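Local coordinates for DNA ligase (PDB 6GDR), which probably seals breaks in the DNA backbone by way of an adenylated intermediate, and here holds AMP in its nucleotide-binding pocket, at residues K54-T62 with R124-A132; I26-L35 with V164-L175. All coordinates share one frame; numbering follows the deposited sequence.

Contact 1. Residues K54-T62 with R124-A132; sequences KIDAPAWFT and RWAKVRFMA. Unlike the reference sequence in segment 54-62: D56 (reference Ala). Unlike the reference sequence in segment 124-132: V128 (reference Ile).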
loop_
_atom_site.group_PDB
_atom_site.type_symbol
_atom_site.label_atom_id
_atom_site.label_comp_id
_atom_site.label_asym_id
_atom_site.label_seq_id
_atom_site.Cartn_x
_atom_site.Cartn_y
_atom_site.Cartn_z
ATOM N N LYS D 54 18.200 0.981 4.921
ATOM C CA LYS D 54 18.862 1.023 3.626
ATOM C C LYS D 54 18.365 -0.110 2.739
ATOM O O LYS D 54 18.233 -1.255 3.182
ATOM C CB LYS D 54 20.382 0.934 3.787
ATOM C CG LYS D 54 21.126 0.977 2.453
ATOM C CD LYS D 54 22.632 0.885 2.613
ATOM C CE LYS D 54 23.314 0.933 1.252
ATOM N NZ LYS D 54 24.797 0.856 1.346
ATOM N N ILE D 55 18.082 0.218 1.485
ATOM C CA ILE D 55 17.756 -0.777 0.471
ATOM C C ILE D 55 19.040 -1.098 -0.282
ATOM O O ILE D 55 19.698 -0.200 -0.817
ATOM C CB ILE D 55 16.660 -0.268 -0.479
ATOM C CG1 ILE D 55 15.371 0.002 0.307
ATOM C CG2 ILE D 55 16.407 -1.275 -1.595
ATOM C CD1 ILE D 55 14.277 0.681 -0.495
ATOM N N ASP D 56 19.405 -2.381 -0.314
ATOM C CA ASP D 56 20.677 -2.809 -0.896
ATOM C C ASP D 56 20.445 -3.179 -2.359
ATOM O O ASP D 56 20.302 -4.345 -2.731
ATOM C CB ASP D 56 21.261 -3.972 -0.101
ATOM C CG ASP D 56 22.699 -4.266 -0.471
ATOM O OD1 ASP D 56 23.268 -3.518 -1.294
ATOM O OD2 ASP D 56 23.262 -5.247 0.058
ATOM N N ALA D 57 20.415 -2.143 -3.212
ATOM C CA ALA D 57 20.155 -2.332 -4.628
ATOM C C ALA D 57 21.456 -2.321 -5.424
ATOM O O ALA D 57 22.424 -1.662 -5.033
ATOM C CB ALA D 57 19.235 -1.231 -5.159
ATOM N N PRO D 58 21.520 -3.033 -6.550
ATOM C CA PRO D 58 22.733 -2.986 -7.375
ATOM C C PRO D 58 23.024 -1.573 -7.859
ATOM O O PRO D 58 22.128 -0.734 -7.975
ATOM C CB PRO D 58 22.408 -3.923 -8.544
ATOM C CG PRO D 58 21.326 -4.809 -8.039
ATOM C CD PRO D 58 20.525 -3.974 -7.093
ATOM N N ALA D 59 24.302 -1.314 -8.146
ATOM C CA ALA D 59 24.702 0.014 -8.603
ATOM C C ALA D 59 24.071 0.351 -9.947
ATOM O O ALA D 59 23.670 1.496 -10.183
ATOM C CB ALA D 59 26.226 0.099 -8.689
ATOM N N TRP D 60 23.977 -0.633 -10.845
ATOM C CA TRP D 60 23.379 -0.382 -12.152
ATOM C C TRP D 60 21.908 -0.008 -12.031
ATOM O O TRP D 60 21.379 0.717 -12.882
ATOM C CB TRP D 60 23.538 -1.609 -13.051
ATOM C CG TRP D 60 22.845 -2.834 -12.534
ATOM C CD1 TRP D 60 23.399 -3.840 -11.799
ATOM C CD2 TRP D 60 21.466 -3.181 -12.713
ATOM N NE1 TRP D 60 22.452 -4.793 -11.509
ATOM C CE2 TRP D 60 21.257 -4.411 -12.058
ATOM C CE3 TRP D 60 20.387 -2.571 -13.361
ATOM C CZ2 TRP D 60 20.014 -5.043 -12.035
ATOM C CZ3 TRP D 60 19.155 -3.200 -13.337
ATOM C CH2 TRP D 60 18.979 -4.422 -12.677
ATOM N N PHE D 61 21.232 -0.490 -10.985
ATOM C CA PHE D 61 19.819 -0.180 -10.810
ATOM C C PHE D 61 19.594 1.314 -10.613
ATOM O O PHE D 61 18.533 1.834 -10.978
ATOM C CB PHE D 61 19.260 -0.963 -9.622
ATOM C CG PHE D 61 17.761 -0.939 -9.531
ATOM C CD1 PHE D 61 17.000 -1.872 -10.213
ATOM C CD2 PHE D 61 17.114 0.012 -8.761
ATOM C CE1 PHE D 61 15.621 -1.856 -10.132
ATOM C CE2 PHE D 61 15.735 0.033 -8.676
ATOM C CZ PHE D 61 14.988 -0.902 -9.364
ATOM N N THR D 62 20.575 2.018 -10.048
ATOM C CA THR D 62 20.465 3.446 -9.777
ATOM C C THR D 62 21.401 4.278 -10.643
ATOM O O THR D 62 21.490 5.495 -10.447
ATOM C CB THR D 62 20.750 3.726 -8.298
ATOM O OG1 THR D 62 22.126 3.449 -8.012
ATOM C CG2 THR D 62 19.868 2.866 -7.406
ATOM N N ARG D 124 18.201 -10.413 -9.416
ATOM C CA ARG D 124 16.745 -10.477 -9.398
ATOM C C ARG D 124 16.100 -9.118 -9.622
ATOM O O ARG D 124 14.898 -9.060 -9.905
ATOM C CB ARG D 124 16.278 -11.070 -8.066
ATOM C CG ARG D 124 17.044 -12.324 -7.652
ATOM C CD ARG D 124 16.294 -13.134 -6.603
ATOM N NE ARG D 124 16.411 -12.572 -5.260
ATOM C CZ ARG D 124 15.780 -13.052 -4.192
ATOM N NH1 ARG D 124 15.947 -12.480 -3.007
ATOM N NH2 ARG D 124 14.977 -14.101 -4.307
ATOM N N TRP D 125 16.865 -8.031 -9.517
ATOM C CA TRP D 125 16.348 -6.689 -9.750
ATOM C C TRP D 125 16.117 -6.387 -11.224
ATOM O O TRP D 125 15.738 -5.256 -11.548
ATOM C CB TRP D 125 17.315 -5.654 -9.171
ATOM C CG TRP D 125 17.458 -5.718 -7.683
ATOM C CD1 TRP D 125 18.019 -6.727 -6.955
ATOM C CD2 TRP D 125 17.041 -4.726 -6.739
ATOM N NE1 TRP D 125 17.972 -6.427 -5.615
ATOM C CE2 TRP D 125 17.376 -5.202 -5.457
ATOM C CE3 TRP D 125 16.415 -3.482 -6.854
ATOM C CZ2 TRP D 125 17.107 -4.479 -4.298
ATOM C CZ3 TRP D 125 16.147 -2.764 -5.702
ATOM C CH2 TRP D 125 16.493 -3.266 -4.441
ATOM N N ALA D 126 16.334 -7.354 -12.117
ATOM C CA ALA D 126 16.251 -7.077 -13.548
ATOM C C ALA D 126 14.886 -6.512 -13.922
ATOM O O ALA D 126 14.792 -5.525 -14.661
ATOM C CB ALA D 126 16.544 -8.351 -14.341
ATOM N N LYS D 127 13.813 -7.121 -13.416
ATOM C CA LYS D 127 12.455 -6.724 -13.761
ATOM C C LYS D 127 11.807 -5.859 -12.683
ATOM O O LYS D 127 10.576 -5.764 -12.629
ATOM C CB LYS D 127 11.606 -7.966 -14.040
ATOM C CG LYS D 127 11.932 -8.637 -15.370
ATOM C CD LYS D 127 11.305 -7.892 -16.544
ATOM C CE LYS D 127 12.024 -8.183 -17.854
ATOM N NZ LYS D 127 13.125 -7.214 -18.121
ATOM N N VAL D 128 12.608 -5.224 -11.833
ATOM C CA VAL D 128 12.114 -4.287 -10.834
ATOM C C VAL D 128 12.244 -2.878 -11.391
ATOM O O VAL D 128 13.176 -2.565 -12.141
ATOM C CB VAL D 128 12.876 -4.429 -9.500
ATOM C CG1 VAL D 128 12.424 -3.371 -8.498
ATOM C CG2 VAL D 128 12.674 -5.822 -8.924
ATOM N N ARG D 129 11.298 -2.016 -11.019
ATOM C CA ARG D 129 11.301 -0.628 -11.454
ATOM C C ARG D 129 10.966 0.274 -10.275
ATOM O O ARG D 129 10.333 -0.143 -9.303
ATOM C CB ARG D 129 10.304 -0.392 -12.599
ATOM C CG ARG D 129 10.671 -1.099 -13.894
ATOM C CD ARG D 129 9.881 -0.543 -15.066
ATOM N NE ARG D 129 8.453 -0.822 -14.948
ATOM C CZ ARG D 129 7.513 -0.253 -15.696
ATOM N NH1 ARG D 129 6.238 -0.572 -15.516
ATOM N NH2 ARG D 129 7.843 0.641 -16.620
ATOM N N PHE D 130 11.403 1.526 -10.379
ATOM C CA PHE D 130 11.165 2.539 -9.353
ATOM C C PHE D 130 10.061 3.455 -9.869
ATOM O O PHE D 130 10.311 4.414 -10.600
ATOM C CB PHE D 130 12.448 3.303 -9.043
ATOM C CG PHE D 130 12.273 4.406 -8.037
ATOM C CD1 PHE D 130 12.240 4.125 -6.682
ATOM C CD2 PHE D 130 12.152 5.723 -8.447
ATOM C CE1 PHE D 130 12.084 5.139 -5.754
ATOM C CE2 PHE D 130 11.995 6.739 -7.524
ATOM C CZ PHE D 130 11.962 6.447 -6.176
ATOM N N MET D 131 8.825 3.147 -9.483
ATOM C CA MET D 131 7.651 3.887 -9.946
ATOM C C MET D 131 7.487 5.125 -9.073
ATOM O O MET D 131 6.767 5.120 -8.073
ATOM C CB MET D 131 6.413 3.001 -9.901
ATOM C CG MET D 131 6.607 1.622 -10.525
ATOM S SD MET D 131 7.123 1.679 -12.253
ATOM C CE MET D 131 5.717 2.488 -13.011
ATOM N N ALA D 132 8.166 6.203 -9.456
ATOM C CA ALA D 132 8.106 7.440 -8.688
ATOM C C ALA D 132 6.708 8.043 -8.751
ATOM O O ALA D 132 6.051 8.018 -9.796
ATOM C CB ALA D 132 9.134 8.440 -9.215
#

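Contact 2. Residues I26-L35 with V164-L175; sequences IAEYWVSEKL and VSQFTLSSVNAL. With AMP (adenosine monophosphate), chain G.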
loop_
_atom_site.group_PDB
_atom_site.type_symbol
_atom_site.label_atom_id
_atom_site.label_comp_id
_atom_site.label_asym_id
_atom_site.label_seq_id
_atom_site.Cartn_x
_atom_site.Cartn_y
_atom_site.Cartn_z
ATOM N N ILE D 26 -13.706 15.009 -7.496
ATOM C CA ILE D 26 -12.632 14.181 -8.039
ATOM C C ILE D 26 -11.879 14.915 -9.139
ATOM O O ILE D 26 -10.684 14.675 -9.349
ATOM C CB ILE D 26 -13.193 12.836 -8.544
ATOM C CG1 ILE D 26 -13.870 12.091 -7.391
ATOM C CG2 ILE D 26 -12.072 11.993 -9.170
ATOM C CD1 ILE D 26 -14.377 10.714 -7.750
ATOM N N ALA D 27 -12.553 15.817 -9.857
ATOM C CA ALA D 27 -11.910 16.518 -10.961
ATOM C C ALA D 27 -10.683 17.303 -10.515
ATOM O O ALA D 27 -9.849 17.655 -11.357
ATOM C CB ALA D 27 -12.909 17.457 -11.638
ATOM N N GLU D 28 -10.550 17.582 -9.220
ATOM C CA GLU D 28 -9.417 18.330 -8.694
ATOM C C GLU D 28 -8.241 17.436 -8.312
ATOM O O GLU D 28 -7.274 17.926 -7.720
ATOM C CB GLU D 28 -9.851 19.148 -7.474
ATOM C CG GLU D 28 -11.096 19.991 -7.694
ATOM C CD GLU D 28 -11.515 20.746 -6.448
ATOM O OE1 GLU D 28 -10.730 20.777 -5.477
ATOM O OE2 GLU D 28 -12.633 21.303 -6.438
ATOM N N TYR D 29 -8.300 16.147 -8.636
ATOM C CA TYR D 29 -7.286 15.188 -8.227
ATOM C C TYR D 29 -6.658 14.517 -9.441
ATOM O O TYR D 29 -7.324 14.266 -10.450
ATOM C CB TYR D 29 -7.877 14.101 -7.321
ATOM C CG TYR D 29 -8.359 14.593 -5.979
ATOM C CD1 TYR D 29 -9.598 15.205 -5.844
ATOM C CD2 TYR D 29 -7.582 14.428 -4.840
ATOM C CE1 TYR D 29 -10.044 15.650 -4.614
ATOM C CE2 TYR D 29 -8.019 14.868 -3.609
ATOM C CZ TYR D 29 -9.252 15.478 -3.498
ATOM O OH TYR D 29 -9.691 15.919 -2.271
ATOM N N TRP D 30 -5.365 14.226 -9.327
ATOM C CA TRP D 30 -4.720 13.280 -10.225
ATOM C C TRP D 30 -4.972 11.869 -9.710
ATOM O O TRP D 30 -4.708 11.571 -8.541
ATOM C CB TRP D 30 -3.215 13.540 -10.315
ATOM C CG TRP D 30 -2.823 14.634 -11.260
ATOM C CD1 TRP D 30 -2.140 15.775 -10.953
ATOM C CD2 TRP D 30 -3.078 14.688 -12.669
ATOM N NE1 TRP D 30 -1.959 16.537 -12.080
ATOM C CE2 TRP D 30 -2.526 15.892 -13.148
ATOM C CE3 TRP D 30 -3.724 13.836 -13.572
ATOM C CZ2 TRP D 30 -2.598 16.266 -14.488
ATOM C CZ3 TRP D 30 -3.795 14.208 -14.902
ATOM C CH2 TRP D 30 -3.235 15.412 -15.347
ATOM N N VAL D 31 -5.493 11.008 -10.574
ATOM C CA VAL D 31 -5.788 9.626 -10.217
ATOM C C VAL D 31 -4.671 8.739 -10.745
ATOM O O VAL D 31 -4.120 8.988 -11.824
ATOM C CB VAL D 31 -7.154 9.179 -10.773
ATOM C CG1 VAL D 31 -7.539 7.820 -10.203
ATOM C CG2 VAL D 31 -8.224 10.216 -10.462
ATOM N N SER D 32 -4.333 7.707 -9.980
ATOM C CA SER D 32 -3.332 6.739 -10.399
ATOM C C SER D 32 -3.603 5.427 -9.680
ATOM O O SER D 32 -4.183 5.409 -8.592
ATOM C CB SER D 32 -1.910 7.228 -10.101
ATOM O OG SER D 32 -1.718 7.421 -8.711
ATOM N N GLU D 33 -3.178 4.334 -10.304
ATOM C CA GLU D 33 -3.357 3.011 -9.724
ATOM C C GLU D 33 -2.362 2.805 -8.591
ATOM O O GLU D 33 -1.166 3.068 -8.748
ATOM C CB GLU D 33 -3.171 1.934 -10.793
ATOM C CG GLU D 33 -3.248 0.506 -10.267
ATOM C CD GLU D 33 -3.169 -0.527 -11.376
ATOM O OE1 GLU D 33 -3.569 -0.210 -12.516
ATOM O OE2 GLU D 33 -2.703 -1.654 -11.109
ATOM N N LYS D 34 -2.858 2.336 -7.449
ATOM C CA LYS D 34 -1.977 2.013 -6.335
ATOM C C LYS D 34 -1.203 0.739 -6.649
ATOM O O LYS D 34 -1.794 -0.299 -6.961
ATOM C CB LYS D 34 -2.781 1.838 -5.048
ATOM C CG LYS D 34 -1.923 1.799 -3.796
ATOM C CD LYS D 34 -2.724 1.378 -2.579
ATOM C CE LYS D 34 -1.872 1.410 -1.321
ATOM N NZ LYS D 34 -0.659 0.552 -1.433
ATOM N N LEU D 35 0.123 0.820 -6.566
ATOM C CA LEU D 35 1.003 -0.286 -6.918
ATOM C C LEU D 35 1.422 -1.015 -5.648
ATOM O O LEU D 35 2.031 -0.417 -4.755
ATOM C CB LEU D 35 2.226 0.222 -7.682
ATOM C CG LEU D 35 1.914 1.125 -8.880
ATOM C CD1 LEU D 35 3.194 1.538 -9.587
ATOM C CD2 LEU D 35 0.965 0.442 -9.857
ATOM N N VAL D 164 4.803 6.951 -12.152
ATOM C CA VAL D 164 3.453 6.406 -12.124
ATOM C C VAL D 164 2.568 7.207 -13.066
ATOM O O VAL D 164 2.589 8.445 -13.068
ATOM C CB VAL D 164 2.904 6.418 -10.691
ATOM C CG1 VAL D 164 1.441 6.007 -10.673
ATOM C CG2 VAL D 164 3.727 5.488 -9.804
ATOM N N SER D 165 1.785 6.500 -13.875
ATOM C CA SER D 165 0.880 7.158 -14.806
ATOM C C SER D 165 -0.238 7.852 -14.041
ATOM O O SER D 165 -0.862 7.260 -13.154
ATOM C CB SER D 165 0.298 6.143 -15.789
ATOM O OG SER D 165 1.327 5.481 -16.504
ATOM N N GLN D 166 -0.491 9.111 -14.388
ATOM C CA GLN D 166 -1.529 9.912 -13.758
ATOM C C GLN D 166 -2.583 10.258 -14.798
ATOM O O GLN D 166 -2.256 10.776 -15.870
ATOM C CB GLN D 166 -0.945 11.190 -13.151
ATOM C CG GLN D 166 0.201 10.956 -12.174
ATOM C CD GLN D 166 -0.272 10.518 -10.803
ATOM O OE1 GLN D 166 -1.447 10.658 -10.462
ATOM N NE2 GLN D 166 0.647 9.987 -10.005
ATOM N N PHE D 167 -3.842 9.964 -14.482
ATOM C CA PHE D 167 -4.968 10.257 -15.357
ATOM C C PHE D 167 -6.031 11.007 -14.561
ATOM O O PHE D 167 -5.857 11.303 -13.374
ATOM C CB PHE D 167 -5.538 8.971 -15.972
ATOM C CG PHE D 167 -5.906 7.927 -14.959
ATOM C CD1 PHE D 167 -7.189 7.861 -14.447
ATOM C CD2 PHE D 167 -4.966 7.010 -14.520
ATOM C CE1 PHE D 167 -7.529 6.899 -13.514
ATOM C CE2 PHE D 167 -5.299 6.047 -13.589
ATOM C CZ PHE D 167 -6.582 5.991 -13.084
ATOM N N THR D 168 -7.142 11.318 -15.225
ATOM C CA THR D 168 -8.216 12.111 -14.641
ATOM C C THR D 168 -9.532 11.351 -14.718
ATOM O O THR D 168 -9.813 10.672 -15.710
ATOM C CB THR D 168 -8.356 13.461 -15.357
ATOM O OG1 THR D 168 -7.106 14.160 -15.320
ATOM C CG2 THR D 168 -9.425 14.320 -14.693
ATOM N N LEU D 169 -10.331 11.469 -13.661
ATOM C CA LEU D 169 -11.699 10.975 -13.614
ATOM C C LEU D 169 -12.629 12.136 -13.271
ATOM O O LEU D 169 -12.193 13.194 -12.809
ATOM C CB LEU D 169 -11.841 9.838 -12.591
ATOM C CG LEU D 169 -10.988 8.590 -12.840
ATOM C CD1 LEU D 169 -11.058 7.655 -11.646
ATOM C CD2 LEU D 169 -11.438 7.873 -14.103
ATOM N N SER D 170 -13.927 11.930 -13.497
ATOM C CA SER D 170 -14.913 12.987 -13.301
ATOM C C SER D 170 -15.834 12.651 -12.131
ATOM O O SER D 170 -15.577 13.068 -10.998
ATOM C CB SER D 170 -15.721 13.204 -14.583
ATOM O OG SER D 170 -16.390 12.010 -14.955
ATOM N N SER D 171 -16.896 11.888 -12.386
ATOM C CA SER D 171 -17.883 11.593 -11.357
ATOM C C SER D 171 -17.325 10.613 -10.330
ATOM O O SER D 171 -16.323 9.929 -10.558
ATOM C CB SER D 171 -19.150 11.012 -11.986
ATOM O OG SER D 171 -19.601 11.824 -13.057
ATOM N N VAL D 172 -17.999 10.544 -9.179
ATOM C CA VAL D 172 -17.688 9.491 -8.220
ATOM C C VAL D 172 -18.049 8.135 -8.805
ATOM O O VAL D 172 -17.421 7.119 -8.479
ATOM C CB VAL D 172 -18.410 9.743 -6.882
ATOM C CG1 VAL D 172 -18.081 11.133 -6.351
ATOM C CG2 VAL D 172 -19.914 9.564 -7.035
ATOM N N ASN D 173 -19.059 8.091 -9.677
ATOM C CA ASN D 173 -19.398 6.849 -10.358
ATOM C C ASN D 173 -18.251 6.386 -11.245
ATOM O O ASN D 173 -17.970 5.185 -11.338
ATOM C CB ASN D 173 -20.672 7.040 -11.181
ATOM C CG ASN D 173 -21.264 5.729 -11.655
ATOM O OD1 ASN D 173 -20.893 5.209 -12.707
ATOM N ND2 ASN D 173 -22.195 5.187 -10.878
ATOM N N ALA D 174 -17.572 7.327 -11.907
ATOM C CA ALA D 174 -16.406 6.973 -12.709
ATOM C C ALA D 174 -15.309 6.376 -11.839
ATOM O O ALA D 174 -14.584 5.471 -12.272
ATOM C CB ALA D 174 -15.889 8.205 -13.452
ATOM N N LEU D 175 -15.172 6.868 -10.607
ATOM C CA LEU D 175 -14.176 6.320 -9.693
ATOM C C LEU D 175 -14.528 4.893 -9.296
ATOM O O LEU D 175 -13.670 4.003 -9.314
ATOM C CB LEU D 175 -14.064 7.209 -8.455
ATOM C CG LEU D 175 -12.933 6.864 -7.480
ATOM C CD1 LEU D 175 -11.618 7.450 -7.963
ATOM C CD2 LEU D 175 -13.257 7.346 -6.074
HETATM P P AMP G . -0.822 2.364 2.785
HETATM O O1P AMP G . -0.647 1.506 1.553
HETATM O O2P AMP G . -2.160 2.366 3.488
HETATM O "O5'" AMP G . -0.458 3.880 2.387
HETATM C "C5'" AMP G . -0.278 4.218 1.015
HETATM C "C4'" AMP G . 1.085 3.728 0.531
HETATM O "O4'" AMP G . 0.970 3.200 -0.794
HETATM C "C3'" AMP G . 2.161 4.801 0.498
HETATM O "O3'" AMP G . 3.142 4.535 1.506
HETATM C "C2'" AMP G . 2.765 4.732 -0.890
HETATM O "O2'" AMP G . 4.185 4.583 -0.835
HETATM C "C1'" AMP G . 2.141 3.511 -1.554
HETATM N N9 AMP G . 1.765 3.658 -2.988
HETATM C C8 AMP G . 1.770 2.619 -3.846
HETATM N N7 AMP G . 1.389 3.007 -5.088
HETATM C C5 AMP G . 1.133 4.323 -5.037
HETATM C C6 AMP G . 0.688 5.351 -6.004
HETATM N N6 AMP G . 0.441 5.021 -7.289
HETATM N N1 AMP G . 0.538 6.617 -5.562
HETATM C C2 AMP G . 0.781 6.952 -4.281
HETATM N N3 AMP G . 1.187 6.063 -3.353
HETATM C C4 AMP G . 1.383 4.757 -3.656
HETATM O O HOH W 1 -9.536 13.462 -11.494
HETATM O O HOH W 2 -2.584 9.865 -8.040
#

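Contact 1. Residues K54-T62 with R124-A132
The carbonyl oxygen W125 O is met from three directions: V128 N donates a hydrogen bond to it at 3.1 Å, closing a beta turn, while ring carbons W60 CH2 and F61 CE1 come up to it from the 54-62 segment. The turn leads into strand 129-134 of the ATP-dependent DNA ligase domain, and the contact packs the loop and short helix of 54-62 against this approach. Its centrepiece is a T-shaped aromatic pair. The W125 indole turns its six-membered edge into the face of F61, with centroids 5.0 Å apart and planes at 73°, and W125 CE3 stands above the middle of the phenyl ring. F61 reaches this position with CG anti to its backbone N (chi1 -168°). One face of the indole is lined by a methyl and a compact, rigid proline ring, both able to lie close to it: P58 CD sits over the five-membered ring, 3.5 Å from its centroid, and A57 CB over the six-membered ring at 3.7 Å, both as CH-pi contacts. At the indole rim, I55 CG2 meets W125 CH2 at 3.5 Å, a branched aliphatic group that also touches V88 of helix 81-89; from the same helix I87 reaches W125. Putting an alanine at W125 would probably open a gap beneath P58 and A57 and leave the F61 ring without the edge that packs on its face. V128, compact and apolar, suits the far end of the phenyl ring, at CZ: its CG1 lies 3.7 Å from F61 CZ, while V128 O approaches the ring edge 3.2 Å from F61 CE1.

Contact 2. Residues I26-L35 with V164-L175
V31 and F167 form a single antiparallel bridge, a hydrogen-bonded pair in which V31 N to F167 O and F167 N to V31 O are both 2.8 Å long and close to straight, at 160° and 168°. F167 starts out away from strand 29-34, but chi1 of 54° sets CG between the backbone N and carbonyl carbon and folds the ring back, so that V31 CB and V31 O lie over one face and V31 CG1 touches F167 CE1 at 3.4 Å. A beta-branched valine offers the ring a broad apolar surface. Before the strand begins, I26 CD1 reaches L175 CB at 3.6 Å, a long aliphatic arm tying the 3-10 turn to helix 172-184. The Q166 chain, bent at chi2, brings OE1 to a water that also bonds W30 O and S32 OG, a polar link suited to an amide and a hydroxyl. Toward the ligand, V164 CG1 packs on S32 CB and lies 3.7 Å from AMP N6, L35 N donates to AMP N7 at 2.9 Å, and K34 NZ bonds O4' and, weakly, O1P. This is the adenylate pocket of the nucleotidyltransferase fold, in which K34 begins the KxDG motif whose lysine carries the AMP in related ligases.

Although their centres are 27 Å apart, contact 1 and contact 2 join where strand 129-134 runs beside the chain entering 164-175. A132 O and V164 N are 2.9 Å apart, a probable hydrogen bond, and M131 CG packs 3.5 Å from L35 CD1, so the end of 124-132 touches both segments of contact 2. The contacts also belong to different sheets of the ligase domain: strand 129-134 to a mixed five-stranded sheet, strand 29-34 to a four-stranded one. Contact 2 supplies S32, E33, K34, L35 and V164 to the AMP pocket. Contact 1 does not reach AMP, the nearest atoms of the F130 side chain and the ligand being about 9 Å apart, while F133, just beyond A132, lines the pocket itself.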